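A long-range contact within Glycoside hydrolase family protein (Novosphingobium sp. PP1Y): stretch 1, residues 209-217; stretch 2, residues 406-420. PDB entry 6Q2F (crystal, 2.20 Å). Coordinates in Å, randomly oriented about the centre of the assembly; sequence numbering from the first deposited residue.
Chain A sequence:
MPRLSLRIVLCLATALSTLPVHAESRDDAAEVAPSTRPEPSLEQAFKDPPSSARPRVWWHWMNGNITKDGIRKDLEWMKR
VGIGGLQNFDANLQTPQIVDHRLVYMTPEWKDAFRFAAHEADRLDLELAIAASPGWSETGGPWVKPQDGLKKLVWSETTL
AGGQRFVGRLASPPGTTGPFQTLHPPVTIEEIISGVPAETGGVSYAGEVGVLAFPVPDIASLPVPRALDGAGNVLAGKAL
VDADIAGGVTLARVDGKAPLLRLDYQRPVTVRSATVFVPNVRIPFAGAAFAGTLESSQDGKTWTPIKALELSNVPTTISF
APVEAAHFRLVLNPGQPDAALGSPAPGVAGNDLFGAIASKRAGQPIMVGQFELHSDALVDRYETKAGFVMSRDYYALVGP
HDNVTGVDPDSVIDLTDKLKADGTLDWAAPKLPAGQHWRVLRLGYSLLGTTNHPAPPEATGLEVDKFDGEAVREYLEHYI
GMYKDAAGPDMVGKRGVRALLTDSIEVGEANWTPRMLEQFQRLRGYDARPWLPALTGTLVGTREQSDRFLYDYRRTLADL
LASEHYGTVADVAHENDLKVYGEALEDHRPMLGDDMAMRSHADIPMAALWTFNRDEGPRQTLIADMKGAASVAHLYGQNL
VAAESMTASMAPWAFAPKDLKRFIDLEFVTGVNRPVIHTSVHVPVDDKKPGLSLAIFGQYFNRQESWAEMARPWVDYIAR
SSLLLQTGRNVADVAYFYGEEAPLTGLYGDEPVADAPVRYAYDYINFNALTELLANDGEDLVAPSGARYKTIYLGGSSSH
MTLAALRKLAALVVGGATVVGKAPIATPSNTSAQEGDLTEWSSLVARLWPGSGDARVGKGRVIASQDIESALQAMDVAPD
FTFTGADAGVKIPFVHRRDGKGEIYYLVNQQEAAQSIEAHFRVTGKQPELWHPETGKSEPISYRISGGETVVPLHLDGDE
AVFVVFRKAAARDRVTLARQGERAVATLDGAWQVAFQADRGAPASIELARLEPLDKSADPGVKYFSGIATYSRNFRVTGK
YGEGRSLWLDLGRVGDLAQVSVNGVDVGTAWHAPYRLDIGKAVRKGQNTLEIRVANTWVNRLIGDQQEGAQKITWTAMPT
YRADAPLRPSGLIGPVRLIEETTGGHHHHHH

Stretch 1 (209-217) VGVLAFPVP
Stretch 2, residues 406-420: GVDPDSVIDLTDKLK

The most unusual feature of this contact is a threonine hydroxyl that continues a very short antiparallel ladder after the second backbone has turned away. Val-211 N donates to Thr-416 OG1 at 3.2 Å, while Thr-416 OG1 gives its own proton to Asp-414 OD1 in a very short 2.5 Å bond. Asp-414 (chi1 t) also accepts Thr-416 N on OD1 at 2.9 Å, and Thr-416 adopts m, so one carboxylate oxygen fixes both the turn and the hydroxyl.

Stretch 1 is strand throughout and extended from Gly-210 on, while Val-209 bends at phi/psi -122/-47; stretch 2 is a strand only at 413-414, between 3-10 segments. Ala-213 and Ile-413 form the hydrogen-bonded pair, CA atoms 5.1 Å apart: Ile-413 N reaches Ala-213 O at 2.6 Å, and Ala-213 N reaches Ile-413 O at 2.9 Å. Leu-212 and Asp-414 form the adjacent non-hydrogen-bonded pair, CA to CA 4.8 Å. Beyond it, Leu-415 N donates to Val-211 O at 2.8 Å, with phi/psi of -97/19 bending the chain.

Gly-210, at phi/psi 162/177, lies with CA 3.4 Å from Thr-416 OG1. An ideal CB would clash with that hydroxyl and with the preceding carbonyl, so glycine suits both backbone and neighbour.

Apolar side chains pack beside the ladder. Val-211 (t) is buried, its CG2 3.5 Å from Leu-419 CD1. The small Ala-213 side chain shares a face with Ile-413, and its CB meets Leu-415 CD1 (m, t) at 3.6 Å. On the other face, Leu-212 CB lies 4.1 Å from Val-412 CG1.

The CA-to-CB bond of Phe-214 points toward stretch 2; with chi1 p and chi2 90°, its CD1 comes to 3.5 Å from Val-407 CG2 and its CB lies 3.8 Å from Val-412 CG2; both valines are t. Pro-215, with no amide hydrogen to offer, packs CD 3.5 Å from Ser-411 CB. The contact buries 632 Å² in total.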

ATOM      1  N   VAL A 209      14.698  25.796  17.741  1.00 45.23           N
ATOM      2  CA  VAL A 209      13.985  26.201  16.537  1.00 45.94           C
ATOM      3  C   VAL A 209      13.910  27.718  16.426  1.00 49.29           C
ATOM      4  O   VAL A 209      14.181  28.291  15.367  1.00 50.10           O
ATOM      5  CB  VAL A 209      12.571  25.587  16.489  1.00 41.84           C
ATOM      6  CG1 VAL A 209      11.756  26.250  15.413  1.00 38.98           C
ATOM      7  CG2 VAL A 209      12.650  24.056  16.294  1.00 33.14           C
ATOM      8  N   GLY A 210      13.547  28.381  17.509  1.00 44.66           N
ATOM      9  CA  GLY A 210      13.510  29.826  17.521  1.00 42.22           C
ATOM     10  C   GLY A 210      12.676  30.333  18.677  1.00 46.95           C
ATOM     11  O   GLY A 210      12.087  29.566  19.439  1.00 45.94           O
ATOM     12  N   VAL A 211      12.644  31.660  18.787  1.00 40.34           N
ATOM     13  CA  VAL A 211      11.873  32.351  19.807  1.00 40.16           C
ATOM     14  C   VAL A 211      11.006  33.379  19.110  1.00 43.14           C
ATOM     15  O   VAL A 211      11.507  34.202  18.337  1.00 46.91           O
ATOM     16  CB  VAL A 211      12.781  33.017  20.849  1.00 43.11           C
ATOM     17  CG1 VAL A 211      11.965  33.566  22.003  1.00 39.32           C
ATOM     18  CG2 VAL A 211      13.782  32.007  21.354  1.00 43.38           C
ATOM     19  N   LEU A 212       9.711  33.325  19.367  1.00 40.95           N
ATOM     20  CA  LEU A 212       8.764  34.263  18.798  1.00 37.40           C
ATOM     21  C   LEU A 212       8.029  34.953  19.932  1.00 47.47           C
ATOM     22  O   LEU A 212       7.757  34.354  20.975  1.00 49.14           O
ATOM     23  CB  LEU A 212       7.761  33.573  17.876  1.00 39.68           C
ATOM     24  CG  LEU A 212       8.362  32.760  16.736  1.00 42.72           C
ATOM     25  CD1 LEU A 212       7.265  31.961  16.068  1.00 47.10           C
ATOM     26  CD2 LEU A 212       9.093  33.679  15.734  1.00 38.89           C
ATOM     27  N   ALA A 213       7.735  36.227  19.726  1.00 44.38           N
ATOM     28  CA  ALA A 213       6.912  36.984  20.649  1.00 43.47           C
ATOM     29  C   ALA A 213       5.817  37.666  19.851  1.00 43.04           C
ATOM     30  O   ALA A 213       6.014  38.053  18.697  1.00 45.56           O
ATOM     31  CB  ALA A 213       7.721  38.018  21.435  1.00 46.26           C
ATOM     32  N   PHE A 214       4.655  37.807  20.477  1.00 39.44           N
ATOM     33  CA  PHE A 214       3.522  38.425  19.814  1.00 47.80           C
ATOM     34  C   PHE A 214       2.561  38.921  20.877  1.00 51.13           C
ATOM     35  O   PHE A 214       2.467  38.318  21.953  1.00 49.26           O
ATOM     36  CB  PHE A 214       2.830  37.445  18.861  1.00 45.40           C
ATOM     37  CG  PHE A 214       2.536  36.099  19.470  1.00 47.11           C
ATOM     38  CD1 PHE A 214       1.339  35.873  20.127  1.00 46.65           C
ATOM     39  CD2 PHE A 214       3.454  35.066  19.385  1.00 40.79           C
ATOM     40  CE1 PHE A 214       1.052  34.633  20.690  1.00 49.91           C
ATOM     41  CE2 PHE A 214       3.175  33.823  19.945  1.00 46.16           C
ATOM     42  CZ  PHE A 214       1.968  33.611  20.599  1.00 48.44           C
ATOM     43  N   PRO A 215       1.865  40.023  20.623  1.00 48.87           N
ATOM     44  CA  PRO A 215       0.903  40.532  21.600  1.00 52.94           C
ATOM     45  C   PRO A 215      -0.318  39.636  21.670  1.00 50.82           C
ATOM     46  O   PRO A 215      -0.696  38.973  20.701  1.00 50.46           O
ATOM     47  CB  PRO A 215       0.540  41.922  21.062  1.00 59.58           C
ATOM     48  CG  PRO A 215       1.600  42.237  20.030  1.00 59.38           C
ATOM     49  CD  PRO A 215       2.009  40.918  19.469  1.00 46.97           C
ATOM     50  N   VAL A 216      -0.941  39.631  22.839  1.00 48.95           N
ATOM     51  CA  VAL A 216      -2.062  38.739  23.102  1.00 54.96           C
ATOM     52  C   VAL A 216      -2.948  39.476  24.100  1.00 63.29           C
ATOM     53  O   VAL A 216      -2.436  40.276  24.900  1.00 66.69           O
ATOM     54  CB  VAL A 216      -1.563  37.372  23.608  1.00 55.08           C
ATOM     55  CG1 VAL A 216      -0.741  36.651  22.557  1.00 55.11           C
ATOM     56  CG2 VAL A 216      -0.809  37.498  24.923  1.00 53.41           C
ATOM     57  N   PRO A 217      -4.266  39.299  24.062  1.00 63.23           N
ATOM     58  CA  PRO A 217      -5.130  40.047  24.981  1.00 62.74           C
ATOM     59  C   PRO A 217      -5.137  39.432  26.372  1.00 71.26           C
ATOM     60  O   PRO A 217      -5.129  38.208  26.535  1.00 72.55           O
ATOM     61  CB  PRO A 217      -6.509  39.942  24.321  1.00 60.29           C
ATOM     62  CG  PRO A 217      -6.458  38.630  23.617  1.00 61.16           C
ATOM     63  CD  PRO A 217      -5.046  38.484  23.115  1.00 59.87           C
ATOM     64  N   GLY A 406      -7.315  35.796  15.389  1.00 47.82           N
ATOM     65  CA  GLY A 406      -6.312  35.637  16.422  1.00 50.26           C
ATOM     66  C   GLY A 406      -5.195  36.652  16.334  1.00 49.59           C
ATOM     67  O   GLY A 406      -5.438  37.827  16.040  1.00 46.84           O
ATOM     68  N   VAL A 407      -3.965  36.199  16.590  1.00 46.32           N
ATOM     69  CA  VAL A 407      -2.809  37.084  16.557  1.00 47.28           C
ATOM     70  C   VAL A 407      -2.598  37.613  15.146  1.00 45.21           C
ATOM     71  O   VAL A 407      -2.671  36.863  14.160  1.00 45.78           O
ATOM     72  CB  VAL A 407      -1.563  36.329  17.050  1.00 47.69           C
ATOM     73  CG1 VAL A 407      -0.329  37.197  16.932  1.00 45.66           C
ATOM     74  CG2 VAL A 407      -1.757  35.832  18.491  1.00 39.72           C
ATOM     75  N   ASP A 408      -2.324  38.907  15.042  1.00 43.18           N
ATOM     76  CA  ASP A 408      -1.953  39.488  13.760  1.00 47.02           C
ATOM     77  C   ASP A 408      -0.576  38.970  13.369  1.00 46.94           C
ATOM     78  O   ASP A 408       0.376  39.137  14.139  1.00 48.79           O
ATOM     79  CB  ASP A 408      -1.956  41.024  13.835  1.00 42.24           C
ATOM     80  CG  ASP A 408      -1.806  41.679  12.468  1.00 49.55           C
ATOM     81  OD1 ASP A 408      -1.179  41.073  11.570  1.00 50.28           O
ATOM     82  OD2 ASP A 408      -2.322  42.800  12.282  1.00 56.58           O
ATOM     83  N   PRO A 409      -0.426  38.331  12.208  1.00 41.40           N
ATOM     84  CA  PRO A 409       0.903  37.827  11.817  1.00 42.70           C
ATOM     85  C   PRO A 409       1.976  38.904  11.815  1.00 43.99           C
ATOM     86  O   PRO A 409       3.108  38.648  12.244  1.00 44.63           O
ATOM     87  CB  PRO A 409       0.678  37.265  10.404  1.00 41.67           C
ATOM     88  CG  PRO A 409      -0.779  37.225  10.197  1.00 39.85           C
ATOM     89  CD  PRO A 409      -1.457  38.094  11.190  1.00 41.73           C
ATOM     90  N   ASP A 410       1.650  40.108  11.347  1.00 43.10           N
ATOM     91  CA  ASP A 410       2.634  41.187  11.328  1.00 47.68           C
ATOM     92  C   ASP A 410       3.106  41.571  12.724  1.00 51.24           C
ATOM     93  O   ASP A 410       4.196  42.140  12.859  1.00 53.76           O
ATOM     94  CB  ASP A 410       2.055  42.408  10.615  1.00 53.08           C
ATOM     95  CG  ASP A 410       1.742  42.127   9.162  1.00 60.00           C
ATOM     96  OD1 ASP A 410       2.527  41.393   8.522  1.00 62.26           O
ATOM     97  OD2 ASP A 410       0.708  42.621   8.662  1.00 62.34           O
ATOM     98  N   SER A 411       2.319  41.260  13.757  1.00 50.29           N
ATOM     99  CA  SER A 411       2.718  41.549  15.131  1.00 51.28           C
ATOM    100  C   SER A 411       3.777  40.589  15.651  1.00 49.22           C
ATOM    101  O   SER A 411       4.414  40.891  16.666  1.00 51.25           O
ATOM    102  CB  SER A 411       1.513  41.473  16.066  1.00 55.60           C
ATOM    103  OG  SER A 411       0.403  42.159  15.535  1.00 71.06           O
ATOM    104  N   VAL A 412       3.957  39.428  15.015  1.00 44.83           N
ATOM    105  CA  VAL A 412       4.870  38.428  15.559  1.00 44.61           C
ATOM    106  C   VAL A 412       6.308  38.878  15.347  1.00 44.25           C
ATOM    107  O   VAL A 412       6.693  39.282  14.244  1.00 43.76           O
ATOM    108  CB  VAL A 412       4.627  37.055  14.921  1.00 42.28           C
ATOM    109  CG1 VAL A 412       5.660  36.049  15.445  1.00 35.71           C
ATOM    110  CG2 VAL A 412       3.209  36.581  15.213  1.00 45.78           C
ATOM    111  N   ILE A 413       7.109  38.797  16.407  1.00 46.28           N
ATOM    112  CA  ILE A 413       8.499  39.234  16.392  1.00 47.05           C
ATOM    113  C   ILE A 413       9.401  38.025  16.578  1.00 45.63           C
ATOM    114  O   ILE A 413       9.146  37.169  17.430  1.00 44.76           O
ATOM    115  CB  ILE A 413       8.775  40.285  17.488  1.00 47.73           C
ATOM    116  CG1 ILE A 413       7.946  41.546  17.250  1.00 45.18           C
ATOM    117  CG2 ILE A 413      10.243  40.647  17.521  1.00 54.74           C
ATOM    118  CD1 ILE A 413       8.033  42.535  18.401  1.00 49.60           C
ATOM    119  N   ASP A 414      10.467  37.971  15.789  1.00 43.73           N
ATOM    120  CA  ASP A 414      11.456  36.904  15.877  1.00 38.85           C
ATOM    121  C   ASP A 414      12.550  37.337  16.838  1.00 38.94           C
ATOM    122  O   ASP A 414      13.420  38.129  16.483  1.00 54.67           O
ATOM    123  CB  ASP A 414      12.029  36.598  14.501  1.00 43.52           C
ATOM    124  CG  ASP A 414      12.902  35.364  14.502  1.00 52.78           C
ATOM    125  OD1 ASP A 414      13.265  34.886  15.603  1.00 49.93           O
ATOM    126  OD2 ASP A 414      13.224  34.866  13.403  1.00 54.21           O
ATOM    127  N   LEU A 415      12.534  36.780  18.046  1.00 45.17           N
ATOM    128  CA  LEU A 415      13.540  37.056  19.061  1.00 47.03           C
ATOM    129  C   LEU A 415      14.650  36.008  19.106  1.00 44.11           C
ATOM    130  O   LEU A 415      15.356  35.924  20.114  1.00 50.73           O
ATOM    131  CB  LEU A 415      12.884  37.145  20.438  1.00 51.27           C
ATOM    132  CG  LEU A 415      11.803  38.197  20.638  1.00 52.20           C
ATOM    133  CD1 LEU A 415      11.237  38.116  22.050  1.00 52.19           C
ATOM    134  CD2 LEU A 415      12.393  39.571  20.375  1.00 52.55           C
ATOM    135  N   THR A 416      14.820  35.211  18.047  1.00 50.95           N
ATOM    136  CA  THR A 416      15.800  34.125  18.086  1.00 54.81           C
ATOM    137  C   THR A 416      17.192  34.646  18.436  1.00 67.76           C
ATOM    138  O   THR A 416      17.889  34.067  19.279  1.00 71.59           O
ATOM    139  CB  THR A 416      15.810  33.387  16.753  1.00 50.63           C
ATOM    140  OG1 THR A 416      14.492  32.893  16.478  1.00 53.01           O
ATOM    141  CG2 THR A 416      16.765  32.202  16.807  1.00 53.25           C
ATOM    142  N   ASP A 417      17.602  35.743  17.796  1.00 74.07           N
ATOM    143  CA  ASP A 417      18.801  36.512  18.127  1.00 77.39           C
ATOM    144  C   ASP A 417      19.083  36.609  19.623  1.00 78.05           C
ATOM    145  O   ASP A 417      20.215  36.408  20.071  1.00 82.78           O
ATOM    146  CB  ASP A 417      18.666  37.946  17.593  1.00 83.69           C
ATOM    147  CG  ASP A 417      19.130  38.092  16.164  1.00 91.67           C
ATOM    148  OD1 ASP A 417      19.546  37.078  15.557  1.00 97.01           O
ATOM    149  OD2 ASP A 417      19.069  39.234  15.647  1.00 92.78           O
ATOM    150  N   LYS A 418      18.056  36.950  20.395  1.00 75.42           N
ATOM    151  CA  LYS A 418      18.247  37.440  21.749  1.00 70.86           C
ATOM    152  C   LYS A 418      18.352  36.339  22.797  1.00 66.00           C
ATOM    153  O   LYS A 418      18.665  36.641  23.951  1.00 67.11           O
ATOM    154  CB  LYS A 418      17.097  38.385  22.105  1.00 71.70           C
ATOM    155  CG  LYS A 418      16.609  39.208  20.914  1.00 71.93           C
ATOM    156  CD  LYS A 418      17.641  40.240  20.481  1.00 77.39           C
ATOM    157  CE  LYS A 418      17.330  41.619  21.049  1.00 77.23           C
ATOM    158  NZ  LYS A 418      16.246  42.284  20.277  1.00 74.84           N
ATOM    159  N   LEU A 419      18.085  35.084  22.448  1.00 65.41           N
ATOM    160  CA  LEU A 419      18.228  34.015  23.424  1.00 71.09           C
ATOM    161  C   LEU A 419      19.698  33.637  23.561  1.00 70.99           C
ATOM    162  O   LEU A 419      20.367  33.342  22.566  1.00 73.86           O
ATOM    163  CB  LEU A 419      17.388  32.797  23.031  1.00 69.71           C
ATOM    164  CG  LEU A 419      17.141  31.802  24.176  1.00 74.69           C
ATOM    165  CD1 LEU A 419      15.804  31.112  24.024  1.00 79.01           C
ATOM    166  CD2 LEU A 419      18.229  30.750  24.253  1.00 78.77           C
ATOM    167  N   LYS A 420      20.198  33.658  24.794  1.00 68.90           N
ATOM    168  CA  LYS A 420      21.565  33.259  25.094  1.00 75.84           C
ATOM    169  C   LYS A 420      21.590  31.812  25.570  1.00 83.11           C
ATOM    170  O   LYS A 420      20.614  31.313  26.140  1.00 85.36           O
ATOM    171  CB  LYS A 420      22.173  34.163  26.169  1.00 79.67           C
ATOM    172  CG  LYS A 420      21.951  35.642  25.934  1.00 81.50           C
ATOM    173  CD  LYS A 420      22.732  36.135  24.730  1.00 84.31           C
ATOM    174  CE  LYS A 420      22.120  37.406  24.167  1.00 84.60           C
ATOM    175  NZ  LYS A 420      23.101  38.191  23.369  1.00 86.87           N
TER
HETATM  176  O   HOH W   1      14.656  30.494  14.108  1.00 59.24           O